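Local structure of fat acid-binding protein (Eubacterium ventriosum, 3NYI) at residues M4-S16 with F80-I92. The protein binds a fatty acid, here stearic acid, and belongs to the DegV family, whose members probably act as lipid-binding proteins. Numbering follows the deposited sequence.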
HETATM    1  N   MSE A   4       8.882 -12.870 -20.240  1.00 54.29           N
HETATM    2  CA  MSE A   4       7.816 -11.956 -19.842  1.00 51.84           C
HETATM    3  C   MSE A   4       7.065 -12.486 -18.629  1.00 48.44           C
HETATM    4  O   MSE A   4       6.505 -13.583 -18.654  1.00 47.00           O
HETATM    5  CB  MSE A   4       6.833 -11.719 -20.991  1.00 55.46           C
HETATM    6  CG  MSE A   4       5.743 -10.697 -20.681  1.00 55.30           C
HETATM    7 SE   MSE A   4       4.432 -10.484 -22.122  0.55 75.62          SE
HETATM    8  CE  MSE A   4       3.278  -9.157 -21.276  1.00111.82           C
ATOM      9  N   TYR A   5       7.052 -11.691 -17.567  1.00 44.16           N
ATOM     10  CA  TYR A   5       6.358 -12.067 -16.346  1.00 48.33           C
ATOM     11  C   TYR A   5       5.002 -11.398 -16.266  1.00 48.62           C
ATOM     12  O   TYR A   5       4.810 -10.274 -16.750  1.00 47.80           O
ATOM     13  CB  TYR A   5       7.192 -11.717 -15.109  1.00 47.04           C
ATOM     14  CG  TYR A   5       8.301 -12.701 -14.858  1.00 53.59           C
ATOM     15  CD1 TYR A   5       9.517 -12.594 -15.527  1.00 58.31           C
ATOM     16  CD2 TYR A   5       8.126 -13.758 -13.976  1.00 53.63           C
ATOM     17  CE1 TYR A   5      10.532 -13.510 -15.311  1.00 63.58           C
ATOM     18  CE2 TYR A   5       9.134 -14.676 -13.752  1.00 59.49           C
ATOM     19  CZ  TYR A   5      10.332 -14.547 -14.420  1.00 66.59           C
ATOM     20  OH  TYR A   5      11.331 -15.466 -14.195  1.00 76.20           O
ATOM     21  N   LYS A   6       4.055 -12.102 -15.663  1.00 31.43           N
ATOM     22  CA  LYS A   6       2.790 -11.493 -15.344  1.00 30.85           C
ATOM     23  C   LYS A   6       2.816 -11.077 -13.873  1.00 37.68           C
ATOM     24  O   LYS A   6       2.788 -11.926 -12.974  1.00 33.65           O
ATOM     25  CB  LYS A   6       1.646 -12.457 -15.626  1.00 33.63           C
ATOM     26  CG  LYS A   6       1.376 -12.645 -17.103  1.00 38.15           C
ATOM     27  CD  LYS A   6       0.799 -11.389 -17.736  1.00 46.61           C
ATOM     28  CE  LYS A   6       0.467 -11.635 -19.209  1.00 54.87           C
ATOM     29  NZ  LYS A   6      -0.389 -10.569 -19.796  1.00 52.57           N
ATOM     30  N   ILE A   7       2.912  -9.770 -13.644  1.00 35.07           N
ATOM     31  CA  ILE A   7       2.924  -9.212 -12.290  1.00 32.69           C
ATOM     32  C   ILE A   7       1.495  -9.090 -11.749  1.00 34.28           C
ATOM     33  O   ILE A   7       0.610  -8.564 -12.424  1.00 28.11           O
ATOM     34  CB  ILE A   7       3.647  -7.859 -12.271  1.00 35.18           C
ATOM     35  CG1 ILE A   7       5.101  -8.059 -12.714  1.00 32.46           C
ATOM     36  CG2 ILE A   7       3.568  -7.215 -10.885  1.00 29.41           C
ATOM     37  CD1 ILE A   7       5.885  -6.777 -12.921  1.00 37.58           C
ATOM     38  N   VAL A   8       1.274  -9.613 -10.544  1.00 29.58           N
ATOM     39  CA  VAL A   8      -0.026  -9.551  -9.892  1.00 23.92           C
ATOM     40  C   VAL A   8       0.127  -8.904  -8.504  1.00 26.94           C
ATOM     41  O   VAL A   8       1.162  -9.049  -7.855  1.00 26.82           O
ATOM     42  CB  VAL A   8      -0.642 -10.970  -9.748  1.00 27.37           C
ATOM     43  CG1 VAL A   8      -2.063 -10.915  -9.139  1.00 25.86           C
ATOM     44  CG2 VAL A   8      -0.649 -11.692 -11.111  1.00 29.08           C
ATOM     45  N   SER A   9      -0.885  -8.160  -8.073  1.00 26.20           N
ATOM     46  CA  SER A   9      -0.906  -7.632  -6.704  1.00 22.08           C
ATOM     47  C   SER A   9      -2.329  -7.665  -6.193  1.00 21.42           C
ATOM     48  O   SER A   9      -3.269  -7.692  -6.996  1.00 23.78           O
ATOM     49  CB  SER A   9      -0.384  -6.192  -6.668  1.00 22.67           C
ATOM     50  OG  SER A   9      -0.423  -5.655  -5.343  1.00 25.02           O
ATOM     51  N   ASP A  10      -2.495  -7.690  -4.868  1.00 21.06           N
ATOM     52  CA  ASP A  10      -3.812  -7.486  -4.288  1.00 25.69           C
ATOM     53  C   ASP A  10      -4.110  -5.997  -4.345  1.00 28.03           C
ATOM     54  O   ASP A  10      -3.210  -5.176  -4.578  1.00 22.87           O
ATOM     55  CB  ASP A  10      -3.938  -8.085  -2.870  1.00 27.56           C
ATOM     56  CG  ASP A  10      -3.034  -7.401  -1.839  1.00 25.88           C
ATOM     57  OD1 ASP A  10      -2.688  -6.227  -2.041  1.00 25.39           O
ATOM     58  OD2 ASP A  10      -2.697  -8.043  -0.810  1.00 24.31           O
ATOM     59  N   SER A  11      -5.369  -5.638  -4.154  1.00 20.12           N
ATOM     60  CA  SER A  11      -5.787  -4.258  -4.403  1.00 27.94           C
ATOM     61  C   SER A  11      -5.296  -3.249  -3.366  1.00 27.55           C
ATOM     62  O   SER A  11      -5.580  -2.056  -3.482  1.00 25.26           O
ATOM     63  CB  SER A  11      -7.312  -4.160  -4.553  1.00 23.01           C
ATOM     64  OG  SER A  11      -7.951  -4.659  -3.394  1.00 23.28           O
ATOM     65  N   ALA A  12      -4.552  -3.710  -2.364  1.00 21.79           N
ATOM     66  CA  ALA A  12      -4.051  -2.791  -1.341  1.00 22.15           C
ATOM     67  C   ALA A  12      -2.982  -1.853  -1.891  1.00 20.75           C
ATOM     68  O   ALA A  12      -2.679  -0.843  -1.261  1.00 19.02           O
ATOM     69  CB  ALA A  12      -3.499  -3.556  -0.112  1.00 17.85           C
ATOM     70  N   CYS A  13      -2.413  -2.181  -3.053  1.00 19.18           N
ATOM     71  CA  CYS A  13      -1.298  -1.381  -3.610  1.00 21.12           C
ATOM     72  C   CYS A  13      -1.754  -0.012  -4.145  1.00 25.56           C
ATOM     73  O   CYS A  13      -0.958   0.921  -4.257  1.00 22.87           O
ATOM     74  CB  CYS A  13      -0.573  -2.166  -4.714  1.00 18.90           C
ATOM     75  SG  CYS A  13      -1.544  -2.339  -6.267  1.00 26.73           S
ATOM     76  N   ASP A  14      -3.035   0.100  -4.483  1.00 20.94           N
ATOM     77  CA  ASP A  14      -3.613   1.391  -4.895  1.00 23.65           C
ATOM     78  C   ASP A  14      -2.996   1.997  -6.176  1.00 22.97           C
ATOM     79  O   ASP A  14      -3.090   3.203  -6.404  1.00 25.23           O
ATOM     80  CB  ASP A  14      -3.519   2.414  -3.748  1.00 27.85           C
ATOM     81  CG  ASP A  14      -4.344   2.022  -2.540  1.00 29.75           C
ATOM     82  OD1 ASP A  14      -5.332   1.274  -2.720  1.00 30.61           O
ATOM     83  OD2 ASP A  14      -4.023   2.476  -1.413  1.00 27.82           O
ATOM     84  N   LEU A  15      -2.369   1.170  -7.002  1.00 21.90           N
ATOM     85  CA  LEU A  15      -1.808   1.647  -8.262  1.00 26.40           C
ATOM     86  C   LEU A  15      -2.901   2.187  -9.172  1.00 28.62           C
ATOM     87  O   LEU A  15      -3.987   1.622  -9.240  1.00 27.19           O
ATOM     88  CB  LEU A  15      -1.029   0.527  -8.957  1.00 24.29           C
ATOM     89  CG  LEU A  15       0.364   0.267  -8.385  1.00 24.22           C
ATOM     90  CD1 LEU A  15       0.857  -1.122  -8.794  1.00 25.65           C
ATOM     91  CD2 LEU A  15       1.347   1.362  -8.823  1.00 19.98           C
ATOM     92  N   SER A  16      -2.612   3.281  -9.871  1.00 26.89           N
ATOM     93  CA  SER A  16      -3.612   3.910 -10.738  1.00 36.31           C
ATOM     94  C   SER A  16      -4.067   3.017 -11.896  1.00 35.52           C
ATOM     95  O   SER A  16      -3.327   2.137 -12.347  1.00 27.65           O
ATOM     96  CB  SER A  16      -3.059   5.221 -11.309  1.00 33.83           C
ATOM     97  OG  SER A  16      -2.243   4.966 -12.446  1.00 39.71           O
ATOM     98  N   PHE A  80      -3.004 -17.403 -16.280  1.00 40.74           N
ATOM     99  CA  PHE A  80      -1.676 -17.052 -16.769  1.00 40.96           C
ATOM    100  C   PHE A  80      -0.820 -18.300 -16.995  1.00 44.29           C
ATOM    101  O   PHE A  80      -0.167 -18.433 -18.034  1.00 42.54           O
ATOM    102  CB  PHE A  80      -0.965 -16.089 -15.804  1.00 31.89           C
ATOM    103  CG  PHE A  80      -1.546 -14.700 -15.786  1.00 41.38           C
ATOM    104  CD1 PHE A  80      -1.863 -14.047 -16.971  1.00 46.44           C
ATOM    105  CD2 PHE A  80      -1.756 -14.034 -14.584  1.00 40.88           C
ATOM    106  CE1 PHE A  80      -2.392 -12.759 -16.960  1.00 44.29           C
ATOM    107  CE2 PHE A  80      -2.284 -12.746 -14.567  1.00 41.55           C
ATOM    108  CZ  PHE A  80      -2.601 -12.110 -15.756  1.00 41.54           C
ATOM    109  N   VAL A  81      -0.832 -19.213 -16.025  1.00 40.66           N
ATOM    110  CA  VAL A  81       0.003 -20.416 -16.073  1.00 45.52           C
ATOM    111  C   VAL A  81      -0.315 -21.361 -17.248  1.00 48.61           C
ATOM    112  O   VAL A  81       0.585 -21.967 -17.837  1.00 45.24           O
ATOM    113  CB  VAL A  81      -0.069 -21.198 -14.745  1.00 45.55           C
ATOM    114  CG1 VAL A  81       0.334 -22.644 -14.952  1.00 49.38           C
ATOM    115  CG2 VAL A  81       0.817 -20.533 -13.695  1.00 46.28           C
ATOM    116  N   GLU A  82      -1.589 -21.496 -17.590  1.00 48.66           N
ATOM    117  CA  GLU A  82      -1.937 -22.359 -18.712  1.00 56.41           C
ATOM    118  C   GLU A  82      -1.502 -21.723 -20.031  1.00 57.11           C
ATOM    119  O   GLU A  82      -1.469 -22.383 -21.072  1.00 63.05           O
ATOM    120  CB  GLU A  82      -3.427 -22.699 -18.715  1.00 61.27           C
ATOM    121  CG  GLU A  82      -4.349 -21.502 -18.774  1.00 75.01           C
ATOM    122  CD  GLU A  82      -5.784 -21.866 -18.431  1.00 91.09           C
ATOM    123  OE1 GLU A  82      -6.705 -21.246 -19.005  1.00 99.89           O
ATOM    124  OE2 GLU A  82      -5.993 -22.771 -17.593  1.00 89.37           O
ATOM    125  N   GLN A  83      -1.155 -20.441 -19.976  1.00 50.16           N
ATOM    126  CA  GLN A  83      -0.601 -19.746 -21.133  1.00 58.62           C
ATOM    127  C   GLN A  83       0.925 -19.808 -21.142  1.00 58.01           C
ATOM    128  O   GLN A  83       1.567 -19.292 -22.057  1.00 58.25           O
ATOM    129  CB  GLN A  83      -1.041 -18.282 -21.155  1.00 61.98           C
ATOM    130  CG  GLN A  83      -2.506 -18.051 -21.455  1.00 69.63           C
ATOM    131  CD  GLN A  83      -2.866 -16.576 -21.421  1.00 77.07           C
ATOM    132  OE1 GLN A  83      -2.758 -15.874 -22.429  1.00 82.27           O
ATOM    133  NE2 GLN A  83      -3.286 -16.096 -20.253  1.00 73.20           N
ATOM    134  N   GLY A  84       1.504 -20.416 -20.111  1.00 54.17           N
ATOM    135  CA  GLY A  84       2.946 -20.568 -20.030  1.00 52.10           C
ATOM    136  C   GLY A  84       3.669 -19.398 -19.384  1.00 54.00           C
ATOM    137  O   GLY A  84       4.903 -19.383 -19.322  1.00 48.07           O
ATOM    138  N   PHE A  85       2.907 -18.416 -18.908  1.00 51.91           N
ATOM    139  CA  PHE A  85       3.493 -17.244 -18.255  1.00 45.65           C
ATOM    140  C   PHE A  85       3.937 -17.557 -16.829  1.00 47.25           C
ATOM    141  O   PHE A  85       3.172 -18.138 -16.050  1.00 47.89           O
ATOM    142  CB  PHE A  85       2.478 -16.103 -18.176  1.00 38.74           C
ATOM    143  CG  PHE A  85       2.294 -15.339 -19.453  1.00 40.08           C
ATOM    144  CD1 PHE A  85       3.281 -14.479 -19.911  1.00 42.47           C
ATOM    145  CD2 PHE A  85       1.112 -15.439 -20.169  1.00 41.03           C
ATOM    146  CE1 PHE A  85       3.108 -13.751 -21.081  1.00 42.17           C
ATOM    147  CE2 PHE A  85       0.929 -14.713 -21.335  1.00 43.19           C
ATOM    148  CZ  PHE A  85       1.933 -13.867 -21.791  1.00 40.40           C
ATOM    149  N   PRO A  86       5.170 -17.154 -16.473  1.00 43.21           N
ATOM    150  CA  PRO A  86       5.590 -17.183 -15.070  1.00 34.85           C
ATOM    151  C   PRO A  86       4.844 -16.064 -14.341  1.00 28.34           C
ATOM    152  O   PRO A  86       4.563 -15.034 -14.944  1.00 36.25           O
ATOM    153  CB  PRO A  86       7.091 -16.854 -15.134  1.00 42.35           C
ATOM    154  CG  PRO A  86       7.461 -16.907 -16.568  1.00 50.36           C
ATOM    155  CD  PRO A  86       6.226 -16.631 -17.353  1.00 49.46           C
ATOM    156  N   VAL A  87       4.527 -16.262 -13.069  1.00 36.70           N
ATOM    157  CA  VAL A  87       3.732 -15.287 -12.329  1.00 31.08           C
ATOM    158  C   VAL A  87       4.482 -14.770 -11.110  1.00 29.97           C
ATOM    159  O   VAL A  87       5.096 -15.542 -10.378  1.00 33.98           O
ATOM    160  CB  VAL A  87       2.392 -15.919 -11.857  1.00 29.79           C
ATOM    161  CG1 VAL A  87       1.668 -14.973 -10.901  1.00 37.65           C
ATOM    162  CG2 VAL A  87       1.515 -16.271 -13.039  1.00 35.45           C
ATOM    163  N   VAL A  88       4.437 -13.459 -10.888  1.00 29.25           N
ATOM    164  CA  VAL A  88       4.936 -12.897  -9.644  1.00 23.40           C
ATOM    165  C   VAL A  88       3.843 -12.099  -8.963  1.00 27.42           C
ATOM    166  O   VAL A  88       3.294 -11.170  -9.542  1.00 31.51           O
ATOM    167  CB  VAL A  88       6.145 -11.954  -9.875  1.00 31.76           C
ATOM    168  CG1 VAL A  88       6.719 -11.545  -8.546  1.00 26.30           C
ATOM    169  CG2 VAL A  88       7.201 -12.652 -10.713  1.00 37.26           C
ATOM    170  N   CYS A  89       3.542 -12.451  -7.718  1.00 28.84           N
ATOM    171  CA  CYS A  89       2.391 -11.885  -7.030  1.00 24.34           C
ATOM    172  C   CYS A  89       2.769 -11.188  -5.716  1.00 24.69           C
ATOM    173  O   CYS A  89       3.332 -11.822  -4.827  1.00 27.21           O
ATOM    174  CB  CYS A  89       1.376 -13.003  -6.763  1.00 33.44           C
ATOM    175  SG  CYS A  89      -0.091 -12.471  -5.874  1.00 28.95           S
ATOM    176  N   PHE A  90       2.446  -9.895  -5.600  1.00 22.23           N
ATOM    177  CA  PHE A  90       2.721  -9.119  -4.380  1.00 23.90           C
ATOM    178  C   PHE A  90       1.465  -8.949  -3.532  1.00 24.16           C
ATOM    179  O   PHE A  90       0.379  -8.713  -4.052  1.00 23.48           O
ATOM    180  CB  PHE A  90       3.225  -7.718  -4.731  1.00 22.69           C
ATOM    181  CG  PHE A  90       4.529  -7.705  -5.448  1.00 22.89           C
ATOM    182  CD1 PHE A  90       5.711  -7.486  -4.751  1.00 31.84           C
ATOM    183  CD2 PHE A  90       4.582  -7.897  -6.824  1.00 21.24           C
ATOM    184  CE1 PHE A  90       6.928  -7.468  -5.411  1.00 29.27           C
ATOM    185  CE2 PHE A  90       5.795  -7.876  -7.494  1.00 26.96           C
ATOM    186  CZ  PHE A  90       6.972  -7.663  -6.786  1.00 25.36           C
ATOM    187  N   THR A  91       1.616  -9.041  -2.217  1.00 18.65           N
ATOM    188  CA  THR A  91       0.478  -8.841  -1.336  1.00 17.83           C
ATOM    189  C   THR A  91       0.827  -7.821  -0.283  1.00 25.93           C
ATOM    190  O   THR A  91       2.006  -7.521  -0.044  1.00 22.84           O
ATOM    191  CB  THR A  91       0.061 -10.137  -0.600  1.00 21.32           C
ATOM    192  OG1 THR A  91       1.063 -10.485   0.360  1.00 22.85           O
ATOM    193  CG2 THR A  91      -0.097 -11.282  -1.572  1.00 24.94           C
ATOM    194  N   ILE A  92      -0.214  -7.296   0.349  1.00 18.12           N
ATOM    195  CA  ILE A  92      -0.053  -6.427   1.505  1.00 16.62           C
ATOM    196  C   ILE A  92       0.726  -7.194   2.590  1.00 20.14           C
ATOM    197  O   ILE A  92       0.710  -8.433   2.618  1.00 20.99           O
ATOM    198  CB  ILE A  92      -1.450  -5.995   2.018  1.00 18.56           C
ATOM    199  CG1 ILE A  92      -1.352  -4.832   3.021  1.00 21.25           C
ATOM    200  CG2 ILE A  92      -2.205  -7.209   2.627  1.00 20.25           C
ATOM    201  CD1 ILE A  92      -2.744  -4.262   3.454  1.00 19.17           C
TER
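Y5 meets P86 just ahead of two parallel strands: P86 CG lies over one ring face, offset toward the rim, 4.2 Å from the Y5 ring centroid, a CH-pi contact. K6 runs between two phenylalanines. K6 CG sits over the F80 ring, 3.8 Å from the centroid; the bend at chi2 (-69°) turns the chain so that K6 CE lies above the centre of the F85 ring, 3.7 Å from its centroid, with K6 NZ in cation-pi range of that face and salt-bridged to D24. The backbone register follows from alternating bonds: K6 N to P86 O, V88 N to K6 O, V8 N to V88 O at 2.7 Å, F90 N to V8 O and D10 N to F90 O. V8 CG2 packs 4.0 Å from F80 CE2, on the face shared with K6, V87 and C89. D10 ends the pairing: D10 OD2 takes I92 N on its syn side at 2.8 Å, 26° out of the carboxylate plane, and also S99 OG, while OD1 accepts A12 N in an Asx turn and Q131 NE2. Replacing D10 with an alanine would probably leave these four donors without their acceptor and let the loops after the strands drift apart. A12 CB touches I92 CD1 at 3.7 Å, and I92 also approaches the bound stearic acid. Backbone bonds of I7 and S9 to T26 place strand 6-10 between 25-33 and 87-91, all parallel; helix 70-81 packs against C89, helix 128-143 against I7 and S9, an alpha/beta/alpha layering.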